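Long-range contacts in putative gamma-glutamylcyclotransferase YkqA (Bacillus subtilis, PDB 2QIK), which is of unproven function but probably acts as a gamma-glutamylcyclotransferase, an acyltransferase that would release its product by cyclising a gamma-glutamyl group: residues F6-L11 and G54-E59; T10-E15 and D114-Q119. One frame throughout, in Å; residues are numbered along the deposited sequence.

In the fold
The chain starts with strand 3-7, which bonds through F6 to L95 of strand 90-98, and runs on into the loop at 10-15. Contact 1 closes the shorter loop. It pairs the end of strand 3-7 with strand 55-63, and 42 residues lie between its segments. Contact 2 starts from the same stretch and shares T10 and L11. It closes a loop of 98 residues, which takes in segment 54-59, and brings loop 10-15 to the start of helix 115-122. The two contacts touch. E59 OE1 of contact 1 lies 2.8 Å from R12 NE of contact 2 in a salt bridge, and one water is common to both. Sheet, loop and helix are thus tied together.

Contact 1 (F6-L11 and G54-E59)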
ATOM      1  N   PHE A   6      11.354  11.256   4.871  1.00  6.53           N
ATOM      2  CA  PHE A   6      10.047  10.898   4.302  1.00  6.29           C
ATOM      3  C   PHE A   6       9.931  11.519   2.930  1.00  6.50           C
ATOM      4  O   PHE A   6      10.086  12.725   2.762  1.00  8.01           O
ATOM      5  CB  PHE A   6       8.928  11.436   5.229  1.00  6.25           C
ATOM      6  CG  PHE A   6       7.530  11.235   4.712  1.00  6.13           C
ATOM      7  CD1 PHE A   6       6.881  12.229   4.041  1.00  7.38           C
ATOM      8  CD2 PHE A   6       6.863  10.053   4.908  1.00  6.68           C
ATOM      9  CE1 PHE A   6       5.554  12.078   3.605  1.00  8.28           C
ATOM     10  CE2 PHE A   6       5.572   9.899   4.465  1.00  7.47           C
ATOM     11  CZ  PHE A   6       4.936  10.900   3.864  1.00  6.67           C
ATOM     12  N   VAL A   7       9.675  10.660   1.927  1.00  6.81           N
ATOM     13  CA  VAL A   7       9.535  11.107   0.561  0.50  6.11           C
ATOM     14  C   VAL A   7       8.138  10.766   0.044  1.00  6.85           C
ATOM     15  O   VAL A   7       7.583   9.727   0.325  1.00  7.31           O
ATOM     16  CB  VAL A   7      10.583  10.538  -0.459  0.50  7.18           C
ATOM     17  CG1 VAL A   7      11.979  11.145  -0.104  0.50  7.68           C
ATOM     18  CG2 VAL A   7      10.564   8.980  -0.458  0.50  3.88           C
ATOM     19  N   TYR A   8       7.618  11.691  -0.755  1.00  7.26           N
ATOM     20  CA  TYR A   8       6.220  11.636  -1.198  1.00  7.04           C
ATOM     21  C   TYR A   8       6.031  11.861  -2.702  1.00  7.24           C
ATOM     22  O   TYR A   8       4.931  11.706  -3.209  1.00  8.29           O
ATOM     23  CB  TYR A   8       5.369  12.688  -0.433  1.00  7.92           C
ATOM     24  CG  TYR A   8       5.888  14.094  -0.587  1.00  7.15           C
ATOM     25  CD1 TYR A   8       5.565  14.831  -1.716  1.00  8.40           C
ATOM     26  CD2 TYR A   8       6.686  14.665   0.339  1.00  7.44           C
ATOM     27  CE1 TYR A   8       6.055  16.085  -1.921  1.00  9.13           C
ATOM     28  CE2 TYR A   8       7.193  15.927   0.152  1.00  8.71           C
ATOM     29  CZ  TYR A   8       6.875  16.649  -0.973  1.00  9.20           C
ATOM     30  OH  TYR A   8       7.330  17.949  -1.184  1.00 11.00           O
ATOM     31  N   GLY A   9       7.106  12.234  -3.387  1.00  6.40           N
ATOM     32  CA  GLY A   9       6.983  12.629  -4.761  1.00  7.26           C
ATOM     33  C   GLY A   9       7.976  11.925  -5.666  1.00  7.22           C
ATOM     34  O   GLY A   9       8.012  10.703  -5.755  1.00  8.05           O
ATOM     35  N   THR A  10       8.779  12.737  -6.349  1.00  7.94           N
ATOM     36  CA  THR A  10       9.741  12.244  -7.308  1.00  8.90           C
ATOM     37  C   THR A  10      10.868  11.423  -6.757  1.00  9.28           C
ATOM     38  O   THR A  10      11.605  10.792  -7.527  1.00  9.88           O
ATOM     39  CB  THR A  10      10.377  13.380  -8.151  1.00 10.16           C
ATOM     40  OG1 THR A  10      11.300  14.122  -7.365  1.00 11.93           O
ATOM     41  CG2 THR A  10       9.314  14.307  -8.734  1.00 12.33           C
ATOM     42  N   LEU A  11      11.031  11.396  -5.451  1.00  7.94           N
ATOM     43  CA  LEU A  11      12.011  10.570  -4.733  1.00  8.31           C
ATOM     44  C   LEU A  11      11.482   9.204  -4.338  1.00  8.76           C
ATOM     45  O   LEU A  11      12.263   8.389  -3.860  1.00  9.54           O
ATOM     46  CB  LEU A  11      12.513  11.279  -3.514  1.00  8.81           C
ATOM     47  CG  LEU A  11      13.317  12.562  -3.752  1.00  9.42           C
ATOM     48  CD1 LEU A  11      13.586  13.274  -2.416  1.00 11.94           C
ATOM     49  CD2 LEU A  11      14.596  12.239  -4.467  1.00 11.44           C
ATOM     50  N   GLY A  54      -6.599  15.280   6.553  1.00  9.85           N
ATOM     51  CA  GLY A  54      -6.140  14.147   5.775  1.00 10.86           C
ATOM     52  C   GLY A  54      -4.637  14.006   5.805  1.00  9.08           C
ATOM     53  O   GLY A  54      -3.949  14.750   6.524  1.00  8.17           O
ATOM     54  N   TYR A  55      -4.132  13.092   5.009  1.00  8.35           N
ATOM     55  CA  TYR A  55      -2.763  12.654   5.082  1.00  7.30           C
ATOM     56  C   TYR A  55      -2.099  12.688   3.728  1.00  7.48           C
ATOM     57  O   TYR A  55      -2.712  12.501   2.672  1.00  9.36           O
ATOM     58  CB  TYR A  55      -2.695  11.234   5.654  1.00  8.12           C
ATOM     59  CG  TYR A  55      -3.193  11.146   7.043  1.00  8.96           C
ATOM     60  CD1 TYR A  55      -4.544  10.923   7.271  1.00 10.92           C
ATOM     61  CD2 TYR A  55      -2.363  11.354   8.115  1.00 10.94           C
ATOM     62  CE1 TYR A  55      -5.021  10.865   8.503  1.00 14.50           C
ATOM     63  CE2 TYR A  55      -2.925  11.272   9.457  1.00 12.30           C
ATOM     64  CZ  TYR A  55      -4.294  11.048   9.544  1.00 14.23           C
ATOM     65  OH  TYR A  55      -4.934  11.018  10.820  1.00 18.86           O
ATOM     66  N   ILE A  56      -0.775  12.847   3.770  1.00  6.71           N
ATOM     67  CA  ILE A  56       0.174  12.639   2.657  1.00  6.98           C
ATOM     68  C   ILE A  56       0.817  11.277   2.878  1.00  6.02           C
ATOM     69  O   ILE A  56       1.328  10.991   3.956  1.00  7.54           O
ATOM     70  CB  ILE A  56       1.308  13.686   2.717  1.00  8.07           C
ATOM     71  CG1 ILE A  56       0.758  15.099   2.666  1.00 10.03           C
ATOM     72  CG2 ILE A  56       2.309  13.457   1.562  1.00  9.23           C
ATOM     73  CD1 ILE A  56       1.563  16.079   3.524  1.00 10.47           C
ATOM     74  N   TYR A  57       0.806  10.447   1.851  1.00  6.16           N
ATOM     75  CA  TYR A  57       1.385   9.120   1.872  1.00  6.39           C
ATOM     76  C   TYR A  57       2.791   9.135   1.241  1.00  6.13           C
ATOM     77  O   TYR A  57       3.065   9.935   0.351  1.00  7.70           O
ATOM     78  CB  TYR A  57       0.476   8.104   1.191  1.00  7.13           C
ATOM     79  CG  TYR A  57      -0.747   7.881   2.018  1.00  7.06           C
ATOM     80  CD1 TYR A  57      -1.903   8.665   1.895  1.00  7.33           C
ATOM     81  CD2 TYR A  57      -0.699   6.982   3.072  1.00  7.26           C
ATOM     82  CE1 TYR A  57      -2.963   8.555   2.757  1.00  7.70           C
ATOM     83  CE2 TYR A  57      -1.770   6.835   3.927  1.00  7.30           C
ATOM     84  CZ  TYR A  57      -2.905   7.629   3.788  1.00  7.60           C
ATOM     85  OH  TYR A  57      -3.912   7.516   4.750  1.00  9.68           O
ATOM     86  N   GLY A  58       3.672   8.301   1.743  1.00  6.38           N
ATOM     87  CA  GLY A  58       4.988   8.247   1.225  1.00  6.36           C
ATOM     88  C   GLY A  58       5.777   7.097   1.830  1.00  6.66           C
ATOM     89  O   GLY A  58       5.217   6.103   2.276  1.00  7.34           O
ATOM     90  N   GLU A  59       7.109   7.240   1.808  1.00  7.59           N
ATOM     91  CA  GLU A  59       8.034   6.184   2.178  1.00  7.81           C
ATOM     92  C   GLU A  59       9.121   6.788   3.052  1.00  8.06           C
ATOM     93  O   GLU A  59       9.426   7.982   2.904  1.00  8.29           O
ATOM     94  CB  GLU A  59       8.713   5.634   0.901  1.00  8.51           C
ATOM     95  CG  GLU A  59       7.733   5.070  -0.117  1.00  9.07           C
ATOM     96  CD  GLU A  59       8.261   4.925  -1.515  1.00 10.91           C
ATOM     97  OE1 GLU A  59       7.439   4.907  -2.482  1.00 12.12           O
ATOM     98  OE2 GLU A  59       9.438   4.883  -1.768  1.00 14.95           O
TER
HETATM   99  O   HOH W   1       2.939  10.223  -2.315  1.00  7.99           O
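V7 and E59 pair as antiparallel strand neighbours, in a buried contact where strand 3-7 ends against strand 55-63. They form a hydrogen-bonded pair. V7 N donates to E59 O at 2.9 Å, and E59 N returns a bond to V7 O. On one face of the sheet V7 CG2 meets E59 CB at 4.1 Å. The carboxylate of E59 turns to R12, K13 and Y61.

F6 works on the other face. Its CG is anti to the backbone N (chi1 175°), and the ring runs across the neighbouring strand. CZ is 3.6 Å from I56 O, which lies at the ring edge. CE1 meets I56 CG2 at 4.1 Å, and CE2 rests 3.7 Å from G58 CA. An alanine at F6 would probably open a gap between I56, G58 and the residues A31 and I96 that also touch the ring.

Past V7 the strand pairing stops, though Y8 CA is still 4.3 Å from G58 CA. Y8 CB touches I56 CG2 at 3.7 Å, but the ring leads away and its OH bonds to Y97 O. A water bridges the two backbones and donates to both Y8 O, at 2.6 Å, and Y57 O.

Y8 to L11 probably bind substrate, by analogy with relatives. The arrangement is that of a strand end opening into the probable substrate-binding loop, as in the gamma-glutamylcyclotransferase family.

Contact 2 (T10-E15 and D114-Q119); sequences TLRKHE and DWKEHQ
R12 and D114 join the probable substrate-binding loop to the N terminus of helix 115-122. D114 is the N-cap. Its OD2 accepts from R12 NH1 at 2.9 Å, in a salt bridge, and from E117 N at 3.2 Å. The two donors come from opposite faces of the carboxylate plane, and OD2 is gripped between loop and helix.

K116 CG sits 3.6 Å above the centre of one face of the R12 guanidinium. R12 NE turns to E59. K116 is extended beyond CG and reaches the turn, where NZ donates to K13 O at 2.7 Å. NZ also forms a salt bridge with D228.

E15 and Q119 meet tip to tip. Q119 NE2 gives E15 OE2 a 2.6 Å bond on its syn lone pair, with the carboxylate and amide planes 36° apart. The E15 chain bends at chi2 (-74°), which places CD. Q119 CD lies over one face of the W115 ring, toward its rim.

Waters fill in the polar network. One accepts from both R12 NH1 and W115 N; another links E15 OE1 to W115 NE1.

A type II beta turn, R12 to E15, docks on the N-capped start of helix 115-122, beside the putative substrate site.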
ATOM      1  N   THR A  10       8.779  12.737  -6.349  1.00  7.94           N
ATOM      2  CA  THR A  10       9.741  12.244  -7.308  1.00  8.90           C
ATOM      3  C   THR A  10      10.868  11.423  -6.757  1.00  9.28           C
ATOM      4  O   THR A  10      11.605  10.792  -7.527  1.00  9.88           O
ATOM      5  CB  THR A  10      10.377  13.380  -8.151  1.00 10.16           C
ATOM      6  OG1 THR A  10      11.300  14.122  -7.365  1.00 11.93           O
ATOM      7  CG2 THR A  10       9.314  14.307  -8.734  1.00 12.33           C
ATOM      8  N   LEU A  11      11.031  11.396  -5.451  1.00  7.94           N
ATOM      9  CA  LEU A  11      12.011  10.570  -4.733  1.00  8.31           C
ATOM     10  C   LEU A  11      11.482   9.204  -4.338  1.00  8.76           C
ATOM     11  O   LEU A  11      12.263   8.389  -3.860  1.00  9.54           O
ATOM     12  CB  LEU A  11      12.513  11.279  -3.514  1.00  8.81           C
ATOM     13  CG  LEU A  11      13.317  12.562  -3.752  1.00  9.42           C
ATOM     14  CD1 LEU A  11      13.586  13.274  -2.416  1.00 11.94           C
ATOM     15  CD2 LEU A  11      14.596  12.239  -4.467  1.00 11.44           C
ATOM     16  N   ARG A  12      10.170   8.964  -4.466  1.00  7.21           N
ATOM     17  CA  ARG A  12       9.647   7.663  -4.128  1.00  6.88           C
ATOM     18  C   ARG A  12      10.229   6.579  -5.067  1.00  7.98           C
ATOM     19  O   ARG A  12      10.701   6.872  -6.180  1.00  8.06           O
ATOM     20  CB  ARG A  12       8.100   7.596  -4.177  1.00  7.27           C
ATOM     21  CG  ARG A  12       7.462   8.388  -3.037  1.00  7.86           C
ATOM     22  CD  ARG A  12       5.931   8.281  -3.073  1.00  7.97           C
ATOM     23  NE  ARG A  12       5.515   6.919  -2.806  1.00  7.88           N
ATOM     24  CZ  ARG A  12       4.281   6.548  -2.732  1.00  9.01           C
ATOM     25  NH1 ARG A  12       3.277   7.398  -2.813  1.00  8.76           N
ATOM     26  NH2 ARG A  12       3.958   5.279  -2.577  1.00 12.44           N
ATOM     27  N   LYS A  13      10.156   5.349  -4.623  1.00  8.46           N
ATOM     28  CA  LYS A  13      10.712   4.241  -5.400  1.00  8.74           C
ATOM     29  C   LYS A  13      10.098   4.256  -6.771  1.00  9.05           C
ATOM     30  O   LYS A  13       8.904   4.468  -6.925  1.00  8.92           O
ATOM     31  CB  LYS A  13      10.445   2.915  -4.652  1.00 13.01           C
ATOM     32  CG  LYS A  13      11.251   1.758  -5.131  1.00 14.68           C
ATOM     33  CD  LYS A  13      10.804   0.469  -4.348  1.00 15.53           C
ATOM     34  CE  LYS A  13      11.806  -0.608  -4.565  1.00 19.98           C
ATOM     35  NZ  LYS A  13      11.399  -1.867  -3.825  1.00 25.52           N
ATOM     36  N   HIS A  14      10.888   3.976  -7.789  1.00  9.48           N
ATOM     37  CA  HIS A  14      10.440   3.903  -9.146  1.00 10.90           C
ATOM     38  C   HIS A  14       9.931   5.215  -9.713  1.00 13.53           C
ATOM     39  O   HIS A  14       9.264   5.237 -10.791  1.00 19.26           O
ATOM     40  CB  HIS A  14       9.359   2.829  -9.388  1.00 11.06           C
ATOM     41  CG  HIS A  14       9.757   1.507  -8.856  1.00 10.91           C
ATOM     42  ND1 HIS A  14       9.059   0.725  -7.989  1.00 13.67           N
ATOM     43  CD2 HIS A  14      10.916   0.847  -9.099  1.00 10.18           C
ATOM     44  CE1 HIS A  14       9.772  -0.357  -7.703  1.00  9.98           C
ATOM     45  NE2 HIS A  14      10.883  -0.322  -8.397  1.00 15.98           N
ATOM     46  N   GLU A  15      10.349   6.325  -9.132  1.00  9.72           N
ATOM     47  CA  GLU A  15      10.035   7.638  -9.706  1.00 10.19           C
ATOM     48  C   GLU A  15      11.359   8.252 -10.197  1.00  9.98           C
ATOM     49  O   GLU A  15      12.462   7.782  -9.902  1.00 10.52           O
ATOM     50  CB  GLU A  15       9.457   8.540  -8.609  1.00  8.98           C
ATOM     51  CG  GLU A  15       8.148   8.017  -8.030  1.00  8.67           C
ATOM     52  CD  GLU A  15       6.928   8.154  -8.892  1.00 10.73           C
ATOM     53  OE1 GLU A  15       6.991   8.516 -10.084  1.00 14.36           O
ATOM     54  OE2 GLU A  15       5.836   7.928  -8.327  1.00 11.37           O
ATOM     55  N   ASP A 114      -1.702  10.814  -2.201  1.00  6.34           N
ATOM     56  CA  ASP A 114      -0.770   9.776  -2.621  1.00  6.19           C
ATOM     57  C   ASP A 114      -0.406   9.990  -4.064  1.00  6.27           C
ATOM     58  O   ASP A 114      -1.223   9.847  -4.977  1.00  6.71           O
ATOM     59  CB  ASP A 114      -1.402   8.392  -2.357  1.00  6.51           C
ATOM     60  CG  ASP A 114      -0.431   7.261  -2.570  1.00  7.44           C
ATOM     61  OD1 ASP A 114      -0.586   6.251  -1.819  1.00 10.06           O
ATOM     62  OD2 ASP A 114       0.425   7.329  -3.470  1.00  7.35           O
ATOM     63  N   TRP A 115       0.873  10.367  -4.281  1.00  5.83           N
ATOM     64  CA  TRP A 115       1.321  10.692  -5.612  1.00  6.84           C
ATOM     65  C   TRP A 115       1.254   9.522  -6.580  1.00  6.85           C
ATOM     66  O   TRP A 115       0.930   9.700  -7.742  1.00  7.51           O
ATOM     67  CB  TRP A 115       2.776  11.230  -5.503  1.00  8.55           C
ATOM     68  CG  TRP A 115       3.445  11.575  -6.768  1.00 11.32           C
ATOM     69  CD1 TRP A 115       4.644  11.042  -7.245  1.00 12.37           C
ATOM     70  CD2 TRP A 115       3.152  12.634  -7.575  1.00 13.84           C
ATOM     71  NE1 TRP A 115       5.009  11.635  -8.379  1.00 17.03           N
ATOM     72  CE2 TRP A 115       4.129  12.632  -8.636  1.00 12.76           C
ATOM     73  CE3 TRP A 115       2.119  13.534  -7.646  1.00 17.02           C
ATOM     74  CZ2 TRP A 115       4.141  13.524  -9.695  1.00 17.72           C
ATOM     75  CZ3 TRP A 115       2.190  14.511  -8.755  1.00 18.68           C
ATOM     76  CH2 TRP A 115       3.144  14.461  -9.711  1.00 18.30           C
ATOM     77  N   LYS A 116       1.622   8.338  -6.114  1.00  6.97           N
ATOM     78  CA  LYS A 116       1.522   7.168  -6.989  1.00  7.39           C
ATOM     79  C   LYS A 116       0.095   6.827  -7.335  1.00  6.84           C
ATOM     80  O   LYS A 116      -0.166   6.408  -8.475  1.00  8.02           O
ATOM     81  CB  LYS A 116       2.243   5.990  -6.332  1.00  9.37           C
ATOM     82  CG  LYS A 116       3.689   5.994  -6.286  1.00 11.41           C
ATOM     83  CD  LYS A 116       4.342   4.704  -5.978  1.00 13.48           C
ATOM     84  CE  LYS A 116       5.771   4.866  -6.182  1.00 14.42           C
ATOM     85  NZ  LYS A 116       6.520   3.705  -5.866  1.00 15.34           N
ATOM     86  N   GLU A 117      -0.805   6.956  -6.390  1.00  6.42           N
ATOM     87  CA  GLU A 117      -2.213   6.725  -6.687  1.00  7.75           C
ATOM     88  C   GLU A 117      -2.677   7.763  -7.692  1.00  7.30           C
ATOM     89  O   GLU A 117      -3.347   7.415  -8.672  1.00  8.37           O
ATOM     90  CB  GLU A 117      -2.999   6.807  -5.383  1.00  8.07           C
ATOM     91  CG  GLU A 117      -4.495   6.458  -5.499  1.00  9.50           C
ATOM     92  CD  GLU A 117      -5.419   7.530  -5.905  1.00  8.58           C
ATOM     93  OE1 GLU A 117      -6.611   7.185  -6.151  1.00 11.61           O
ATOM     94  OE2 GLU A 117      -4.987   8.699  -5.914  1.00  9.42           O
ATOM     95  N   HIS A 118      -2.222   8.999  -7.567  1.00  6.49           N
ATOM     96  CA  HIS A 118      -2.601  10.048  -8.480  1.00  7.41           C
ATOM     97  C   HIS A 118      -2.078   9.708  -9.863  1.00  7.03           C
ATOM     98  O   HIS A 118      -2.748   9.955 -10.879  1.00  8.01           O
ATOM     99  CB  HIS A 118      -2.071  11.389  -7.981  1.00  9.24           C
ATOM    100  CG  HIS A 118      -2.098  12.478  -9.031  1.00 15.04           C
ATOM    101  ND1 HIS A 118      -0.988  12.993  -9.671  1.00 22.65           N
ATOM    102  CD2 HIS A 118      -3.143  13.186  -9.469  1.00 18.39           C
ATOM    103  CE1 HIS A 118      -1.373  13.942 -10.512  1.00 20.26           C
ATOM    104  NE2 HIS A 118      -2.679  14.073 -10.413  1.00 21.25           N
ATOM    105  N   GLN A 119      -0.840   9.245  -9.978  1.00  7.42           N
ATOM    106  CA  GLN A 119      -0.259   8.904 -11.305  1.00  8.06           C
ATOM    107  C   GLN A 119      -1.051   7.790 -11.967  1.00  6.75           C
ATOM    108  O   GLN A 119      -1.321   7.820 -13.130  1.00  9.00           O
ATOM    109  CB  GLN A 119       1.187   8.502 -11.141  1.00  8.46           C
ATOM    110  CG  GLN A 119       2.121   9.703 -10.748  1.00  9.53           C
ATOM    111  CD  GLN A 119       3.525   9.252 -10.490  1.00  9.95           C
ATOM    112  OE1 GLN A 119       4.474   9.825 -11.098  1.00 13.72           O
ATOM    113  NE2 GLN A 119       3.689   8.255  -9.717  1.00  8.26           N
TER
HETATM  114  O   HOH W   1       2.939  10.223  -2.315  1.00  7.99           O
HETATM  115  O   HOH W   2       1.543   4.854  -0.941  1.00 15.71           O
HETATM  116  O   HOH W   3       6.012   3.237  -3.496  1.00 23.23           O
HETATM  117  O   HOH W   4       7.486  11.564 -10.304  1.00 14.92           O